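Long-range contacts in diaminopimelate decarboxylase (Methanocaldococcus jannaschii, PDB 1TWI), which catalyses the pyridoxal-phosphate-dependent decarboxylation of meso-diaminopimelate to L-lysine, the last step of lysine biosynthesis by the diaminopimelate pathway: residues A[50-54]-A[267-273]; A[61-67]-A[286-292]. The contacts are given in a common frame with arbitrary orientation. Numbering follows the deposited sequence.

Both contacts belong to the TIM-barrel, pyridoxal-binding domain, and their centres lie about 12 Å apart. Along the chain the segments alternate, 50-54, 61-67, 267-273, 286-292: helix 37-58 leads into strand 62-67, and some 200 residues later helix 264-276 leads into strand 286-289. Contact 2 joins the two strands, closing the parallel barrel between the first of its strands in chain order and the last; contact 1 joins the two helices outside that seam. The layers touch directly, with Phe51 CZ 3.3 Å from Leu289 CD1 and Phe51 CB 3.4 Å from Phe62 CZ. The cofactor sits at the C-terminal end of contact 2, whereas contact 1 is helix packing on the outer side of those strands.

Contact 1. Residues A[50-54]-A[267-273]; sequences AFKRW and LADAIIN
Segments 50-54 and 267-273 are helical and run almost side by side, their short axes 17° from parallel and 9.0 Å apart at closest approach. Phe51 lies beside Ala268 (CA-CA 5.7 Å) and Trp54 beside Ile272 (CA-CA 6.8 Å). The longer segment keeps regular i to i+4 bonds, such as Ile272 N to Ala268 O at 2.8 Å; helix 50-54 is kinked, with Trp54 N bonded instead to Phe51 O at 2.9 Å.

Apolar packing dominates the 469 Å² of buried surface. Phe51 (chi1 m, chi2 -94°) is a knob set among Leu267, Ala268, Ile271 and Ile272. Ala268 CB makes a CH-pi contact over the face of the Phe51 ring, 3.4 Å from its centroid and 9° off the normal, while Leu267 CG (3.8 Å from Phe51 CZ) and Ile271 CD1 (4.2 Å from Phe51 CZ) lie at the ring edge. The 5.7 Å CA-CA distance is consistent with the small alanine side chain, and Ala50 O comes within 3.3 Å of Ala268 CB. Ile272 (m, t) fills the next turn, its CG1 4.0 Å from Trp54 CE3.

Polar contacts involve extended Arg53, t at chi1 to chi3. Arg53 NH2 donates to Asn273 OD1 at 2.9 Å, and Arg53 NH1 makes a weak hydrogen bond to the same oxygen at 3.3 Å. One water accepts from Arg53 NH1 (3.1 Å) and donates to Asp269 OD1 (2.8 Å). Ile272 CG2 covers one guanidinium face, 3.6 Å from Arg53 CZ.

This is near-parallel helix packing on the outside of an alpha/beta barrel: Phe51 and Trp54 rest on strand 286-289, Phe51 also stacks on Phe62, and helix 219-237 touches Leu267, Ala270 and Ile271.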
loop_
_atom_site.group_PDB
_atom_site.type_symbol
_atom_site.label_atom_id
_atom_site.label_comp_id
_atom_site.label_asym_id
_atom_site.label_seq_id
_atom_site.Cartn_x
_atom_site.Cartn_y
_atom_site.Cartn_z
ATOM N N ALA A 50 -18.731 -22.191 -18.292
ATOM C CA ALA A 50 -19.525 -22.548 -17.150
ATOM C C ALA A 50 -20.883 -21.845 -17.131
ATOM O O ALA A 50 -21.884 -22.449 -16.729
ATOM C CB ALA A 50 -18.766 -22.247 -15.878
ATOM N N PHE A 51 -20.942 -20.590 -17.567
ATOM C CA PHE A 51 -22.204 -19.869 -17.479
ATOM C C PHE A 51 -23.023 -19.728 -18.773
ATOM O O PHE A 51 -24.073 -19.152 -18.741
ATOM C CB PHE A 51 -21.985 -18.466 -16.846
ATOM C CG PHE A 51 -21.745 -18.498 -15.351
ATOM C CD1 PHE A 51 -22.799 -18.333 -14.466
ATOM C CD2 PHE A 51 -20.467 -18.722 -14.839
ATOM C CE1 PHE A 51 -22.587 -18.392 -13.083
ATOM C CE2 PHE A 51 -20.228 -18.786 -13.440
ATOM C CZ PHE A 51 -21.294 -18.623 -12.551
ATOM N N LYS A 52 -22.595 -20.289 -19.906
ATOM C CA LYS A 52 -23.392 -20.110 -21.125
ATOM C C LYS A 52 -24.770 -20.757 -20.991
ATOM O O LYS A 52 -25.699 -20.433 -21.712
ATOM C CB LYS A 52 -22.657 -20.694 -22.341
ATOM C CG LYS A 52 -22.423 -22.181 -22.243
ATOM C CD LYS A 52 -21.776 -22.645 -23.543
ATOM C CE LYS A 52 -21.134 -24.006 -23.434
ATOM N NZ LYS A 52 -20.158 -24.150 -24.602
ATOM N N ARG A 53 -24.883 -21.701 -20.086
ATOM C CA ARG A 53 -26.159 -22.308 -19.828
ATOM C C ARG A 53 -27.229 -21.217 -19.496
ATOM O O ARG A 53 -28.420 -21.362 -19.812
ATOM C CB ARG A 53 -26.011 -23.259 -18.634
ATOM C CG ARG A 53 -27.296 -23.822 -18.150
ATOM C CD ARG A 53 -27.091 -24.795 -17.010
ATOM N NE ARG A 53 -28.386 -25.199 -16.459
ATOM C CZ ARG A 53 -28.547 -25.557 -15.196
ATOM N NH1 ARG A 53 -27.497 -25.564 -14.383
ATOM N NH2 ARG A 53 -29.744 -25.864 -14.736
ATOM N N TRP A 54 -26.827 -20.147 -18.810
ATOM C CA TRP A 54 -27.806 -19.096 -18.468
ATOM C C TRP A 54 -28.505 -18.578 -19.723
ATOM O O TRP A 54 -29.744 -18.549 -19.805
ATOM C CB TRP A 54 -27.135 -17.894 -17.753
ATOM C CG TRP A 54 -28.183 -16.934 -17.288
ATOM C CD1 TRP A 54 -28.419 -15.639 -17.731
ATOM C CD2 TRP A 54 -29.130 -17.186 -16.269
ATOM N NE1 TRP A 54 -29.473 -15.080 -17.009
ATOM C CE2 TRP A 54 -29.912 -16.023 -16.110
ATOM C CE3 TRP A 54 -29.398 -18.308 -15.450
ATOM C CZ2 TRP A 54 -30.947 -15.944 -15.167
ATOM C CZ3 TRP A 54 -30.425 -18.224 -14.522
ATOM C CH2 TRP A 54 -31.184 -17.059 -14.383
ATOM N N LEU A 267 -19.424 -22.747 -9.305
ATOM C CA LEU A 267 -20.135 -21.507 -9.060
ATOM C C LEU A 267 -21.423 -21.404 -9.904
ATOM O O LEU A 267 -22.471 -21.029 -9.401
ATOM C CB LEU A 267 -19.228 -20.314 -9.380
ATOM C CG LEU A 267 -19.861 -18.950 -9.028
ATOM C CD1 LEU A 267 -19.984 -18.807 -7.468
ATOM C CD2 LEU A 267 -18.888 -17.830 -9.594
ATOM N N ALA A 268 -21.346 -21.759 -11.184
ATOM C CA ALA A 268 -22.496 -21.685 -12.066
ATOM C C ALA A 268 -23.553 -22.715 -11.700
ATOM O O ALA A 268 -24.735 -22.408 -11.722
ATOM C CB ALA A 268 -22.075 -21.894 -13.503
ATOM N N ASP A 269 -23.138 -23.931 -11.342
ATOM C CA ASP A 269 -24.145 -24.916 -10.975
ATOM C C ASP A 269 -24.938 -24.329 -9.811
ATOM O O ASP A 269 -26.191 -24.372 -9.785
ATOM C CB ASP A 269 -23.515 -26.233 -10.520
ATOM C CG ASP A 269 -22.903 -27.006 -11.665
ATOM O OD1 ASP A 269 -23.358 -26.769 -12.807
ATOM O OD2 ASP A 269 -21.978 -27.848 -11.420
ATOM N N ALA A 270 -24.211 -23.781 -8.857
ATOM C CA ALA A 270 -24.828 -23.197 -7.677
ATOM C C ALA A 270 -25.734 -21.978 -7.945
ATOM O O ALA A 270 -26.913 -21.898 -7.486
ATOM C CB ALA A 270 -23.720 -22.842 -6.657
ATOM N N ILE A 271 -25.204 -21.006 -8.677
ATOM C CA ILE A 271 -26.000 -19.816 -8.981
ATOM C C ILE A 271 -27.208 -20.103 -9.873
ATOM O O ILE A 271 -28.341 -19.705 -9.569
ATOM C CB ILE A 271 -25.115 -18.696 -9.657
ATOM C CG1 ILE A 271 -24.133 -18.136 -8.614
ATOM C CG2 ILE A 271 -26.024 -17.575 -10.218
ATOM C CD1 ILE A 271 -23.154 -17.104 -9.153
ATOM N N ILE A 272 -26.963 -20.805 -10.975
ATOM C CA ILE A 272 -28.014 -21.032 -11.943
ATOM C C ILE A 272 -29.158 -21.891 -11.400
ATOM O O ILE A 272 -30.339 -21.524 -11.558
ATOM C CB ILE A 272 -27.402 -21.619 -13.264
ATOM C CG1 ILE A 272 -26.503 -20.576 -13.921
ATOM C CG2 ILE A 272 -28.515 -22.060 -14.248
ATOM C CD1 ILE A 272 -25.702 -21.171 -15.125
ATOM N N ASN A 273 -28.830 -22.986 -10.735
ATOM C CA ASN A 273 -29.891 -23.825 -10.166
ATOM C C ASN A 273 -30.631 -23.044 -9.064
ATOM O O ASN A 273 -31.815 -23.247 -8.841
ATOM C CB ASN A 273 -29.317 -25.171 -9.651
ATOM C CG ASN A 273 -28.825 -26.078 -10.835
ATOM O OD1 ASN A 273 -29.553 -26.255 -11.839
ATOM N ND2 ASN A 273 -27.598 -26.622 -10.729
HETATM O O HOH W 1 -24.423 -25.105 -14.773
#

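Contact 2. Residues A[61-67]-A[286-292]; sequences EFIVAYA and NLILEPG. With PLP (pyridoxal-5'-phosphate), chain E.
Strands 62-67 and 286-289 run parallel, their axes 4.8 Å apart at closest approach and crossing at -20°. The register pairs Phe62 with Leu287, Ile63 with Ile288 and Val64 with Leu289 (CA-CA 4.9, 4.7 and 5.3 Å). Backbone bonds zigzag between them: Leu287 N to Glu61 O (2.9 Å), Ile63 N to Leu287 O (2.9 Å), Leu289 N to Ile63 O (3.1 Å) and Ala65 N to Leu289 O (2.8 Å). Past the second strand, Ala67 N still reaches Pro291 O at 2.9 Å. At the starting end, the Asn286 side chain extends the pairing, its OD1 accepting from Glu61 N at 2.8 Å.

On one face Phe62 (t, chi2 67°) packs with Phe62 CD1 3.9 Å from Leu287 CG and brings its ring edge to Leu289, Phe62 CE1 lying 3.8 Å from Leu289 CG, while Val64 CG1 packs 3.7 Å from Pro291 CG. This face backs onto helices 37-58 and 264-276. The other carries Ile63 and Ile288 (CB-CG1 4.0 Å) and Ala65, whose CB is 4.0 Å from Ile288 CG2. The pairing completes the parallel TIM-barrel of this class-II decarboxylase: strand 62-67 also pairs with 86-89, and strand 286-289 with 244-246.

At the C-terminal strand ends, where TIM-barrel active sites lie, the cofactor pyridoxal phosphate is held. Glu290 (m, t) places OE1 2.7 Å from PLP N1, and its carboxylate accepts hydrogen bonds from Asn111, His208 and Asn246. Gly292, the N-cap of the following helix, donates from N to PLP O3P at 2.9 Å; an ideal CB there would clash with PLP O2P, at 2.5 Å. Ala67 CB approaches PLP C5A to 3.5 Å.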
loop_
_atom_site.group_PDB
_atom_site.type_symbol
_atom_site.label_atom_id
_atom_site.label_comp_id
_atom_site.label_asym_id
_atom_site.label_seq_id
_atom_site.Cartn_x
_atom_site.Cartn_y
_atom_site.Cartn_z
ATOM N N GLU A 61 -29.174 -12.260 -21.266
ATOM C CA GLU A 61 -27.728 -12.177 -21.456
ATOM C C GLU A 61 -26.925 -12.543 -20.194
ATOM O O GLU A 61 -27.424 -12.435 -19.074
ATOM C CB GLU A 61 -27.388 -10.752 -21.910
ATOM C CG GLU A 61 -26.078 -10.637 -22.694
ATOM C CD GLU A 61 -25.827 -9.194 -23.201
ATOM O OE1 GLU A 61 -26.812 -8.366 -23.173
ATOM O OE2 GLU A 61 -24.649 -8.913 -23.614
ATOM N N PHE A 62 -25.696 -13.012 -20.395
ATOM C CA PHE A 62 -24.756 -13.312 -19.303
ATOM C C PHE A 62 -23.555 -12.386 -19.570
ATOM O O PHE A 62 -22.962 -12.430 -20.669
ATOM C CB PHE A 62 -24.261 -14.779 -19.294
ATOM C CG PHE A 62 -23.136 -15.006 -18.303
ATOM C CD1 PHE A 62 -23.364 -14.898 -16.941
ATOM C CD2 PHE A 62 -21.830 -15.232 -18.746
ATOM C CE1 PHE A 62 -22.286 -15.010 -16.021
ATOM C CE2 PHE A 62 -20.744 -15.344 -17.835
ATOM C CZ PHE A 62 -20.981 -15.234 -16.489
ATOM N N ILE A 63 -23.183 -11.572 -18.582
ATOM C CA ILE A 63 -22.088 -10.605 -18.781
ATOM C C ILE A 63 -21.023 -10.731 -17.725
ATOM O O ILE A 63 -21.337 -10.703 -16.547
ATOM C CB ILE A 63 -22.598 -9.124 -18.674
ATOM C CG1 ILE A 63 -23.639 -8.876 -19.757
ATOM C CG2 ILE A 63 -21.406 -8.088 -18.837
ATOM C CD1 ILE A 63 -24.345 -7.515 -19.565
ATOM N N VAL A 64 -19.771 -10.844 -18.143
ATOM C CA VAL A 64 -18.677 -10.872 -17.176
ATOM C C VAL A 64 -18.189 -9.410 -17.072
ATOM O O VAL A 64 -17.672 -8.833 -18.045
ATOM C CB VAL A 64 -17.517 -11.747 -17.684
ATOM C CG1 VAL A 64 -16.372 -11.753 -16.668
ATOM C CG2 VAL A 64 -18.030 -13.173 -17.949
ATOM N N ALA A 65 -18.393 -8.780 -15.929
ATOM C CA ALA A 65 -17.893 -7.412 -15.776
ATOM C C ALA A 65 -16.611 -7.513 -14.949
ATOM O O ALA A 65 -16.636 -7.502 -13.687
ATOM C CB ALA A 65 -18.942 -6.518 -15.070
ATOM N N TYR A 66 -15.487 -7.611 -15.658
ATOM C CA TYR A 66 -14.192 -7.761 -14.980
ATOM C C TYR A 66 -13.928 -6.650 -13.974
ATOM O O TYR A 66 -14.066 -5.490 -14.290
ATOM C CB TYR A 66 -13.071 -7.884 -16.041
ATOM C CG TYR A 66 -11.699 -7.741 -15.481
ATOM C CD1 TYR A 66 -11.200 -8.646 -14.538
ATOM C CD2 TYR A 66 -10.886 -6.671 -15.878
ATOM C CE1 TYR A 66 -9.924 -8.497 -13.993
ATOM C CE2 TYR A 66 -9.608 -6.506 -15.339
ATOM C CZ TYR A 66 -9.134 -7.413 -14.398
ATOM O OH TYR A 66 -7.903 -7.190 -13.826
ATOM N N ALA A 67 -13.574 -7.005 -12.747
ATOM C CA ALA A 67 -13.346 -5.967 -11.759
ATOM C C ALA A 67 -11.959 -5.318 -11.960
ATOM O O ALA A 67 -10.906 -5.919 -11.594
ATOM C CB ALA A 67 -13.434 -6.546 -10.373
ATOM N N ASN A 286 -31.141 -10.764 -16.878
ATOM C CA ASN A 286 -29.791 -10.932 -17.423
ATOM C C ASN A 286 -28.958 -11.178 -16.177
ATOM O O ASN A 286 -29.291 -10.681 -15.112
ATOM C CB ASN A 286 -29.316 -9.662 -18.104
ATOM C CG ASN A 286 -30.217 -9.275 -19.221
ATOM O OD1 ASN A 286 -30.406 -10.059 -20.170
ATOM N ND2 ASN A 286 -30.811 -8.086 -19.124
ATOM N N LEU A 287 -27.876 -11.946 -16.300
ATOM C CA LEU A 287 -27.058 -12.252 -15.153
ATOM C C LEU A 287 -25.675 -11.623 -15.330
ATOM O O LEU A 287 -25.076 -11.750 -16.404
ATOM C CB LEU A 287 -26.899 -13.809 -15.018
ATOM C CG LEU A 287 -25.872 -14.327 -13.985
ATOM C CD1 LEU A 287 -26.228 -13.827 -12.589
ATOM C CD2 LEU A 287 -25.803 -15.902 -13.964
ATOM N N ILE A 288 -25.173 -10.918 -14.313
ATOM C CA ILE A 288 -23.841 -10.308 -14.422
ATOM C C ILE A 288 -23.001 -10.762 -13.240
ATOM O O ILE A 288 -23.532 -10.843 -12.105
ATOM C CB ILE A 288 -23.928 -8.750 -14.312
ATOM C CG1 ILE A 288 -24.839 -8.214 -15.426
ATOM C CG2 ILE A 288 -22.539 -8.122 -14.402
ATOM C CD1 ILE A 288 -25.271 -6.692 -15.252
ATOM N N LEU A 289 -21.721 -11.075 -13.479
ATOM C CA LEU A 289 -20.805 -11.414 -12.385
ATOM C C LEU A 289 -19.650 -10.424 -12.520
ATOM O O LEU A 289 -19.405 -9.905 -13.611
ATOM C CB LEU A 289 -20.244 -12.858 -12.496
ATOM C CG LEU A 289 -21.297 -13.982 -12.481
ATOM C CD1 LEU A 289 -20.594 -15.386 -12.371
ATOM C CD2 LEU A 289 -22.214 -13.769 -11.294
ATOM N N GLU A 290 -18.930 -10.196 -11.423
ATOM C CA GLU A 290 -17.827 -9.221 -11.416
ATOM C C GLU A 290 -16.548 -9.836 -10.945
ATOM O O GLU A 290 -15.917 -9.325 -10.046
ATOM C CB GLU A 290 -18.170 -8.027 -10.504
ATOM C CG GLU A 290 -19.465 -7.229 -10.927
ATOM C CD GLU A 290 -19.875 -6.149 -9.876
ATOM O OE1 GLU A 290 -19.545 -6.280 -8.668
ATOM O OE2 GLU A 290 -20.561 -5.195 -10.268
ATOM N N PRO A 291 -16.121 -10.959 -11.561
ATOM C CA PRO A 291 -14.878 -11.538 -11.078
ATOM C C PRO A 291 -13.680 -10.604 -11.313
ATOM O O PRO A 291 -13.623 -9.904 -12.352
ATOM C CB PRO A 291 -14.753 -12.845 -11.881
ATOM C CG PRO A 291 -15.369 -12.481 -13.234
ATOM C CD PRO A 291 -16.584 -11.593 -12.823
ATOM N N GLY A 292 -12.749 -10.600 -10.351
ATOM C CA GLY A 292 -11.519 -9.822 -10.465
ATOM C C GLY A 292 -10.361 -10.836 -10.380
ATOM O O GLY A 292 -9.791 -11.277 -11.383
HETATM N N1 PLP E . -17.289 -6.380 -7.267
HETATM C C2 PLP E . -17.112 -5.491 -6.223
HETATM C C2A PLP E . -18.301 -4.553 -5.905
HETATM C C3 PLP E . -15.880 -5.495 -5.573
HETATM O O3 PLP E . -15.740 -4.608 -4.554
HETATM C C4 PLP E . -14.859 -6.355 -5.882
HETATM C C4A PLP E . -13.516 -6.274 -5.080
HETATM O O4A PLP E . -13.358 -5.301 -4.412
HETATM C C5 PLP E . -15.032 -7.270 -6.945
HETATM C C6 PLP E . -16.257 -7.255 -7.593
HETATM C C5A PLP E . -14.023 -8.300 -7.430
HETATM O O4P PLP E . -13.633 -9.220 -6.378
HETATM P P PLP E . -12.692 -10.462 -6.672
HETATM O O1P PLP E . -12.538 -11.094 -5.350
HETATM O O2P PLP E . -11.402 -9.877 -7.175
HETATM O O3P PLP E . -13.361 -11.328 -7.642
#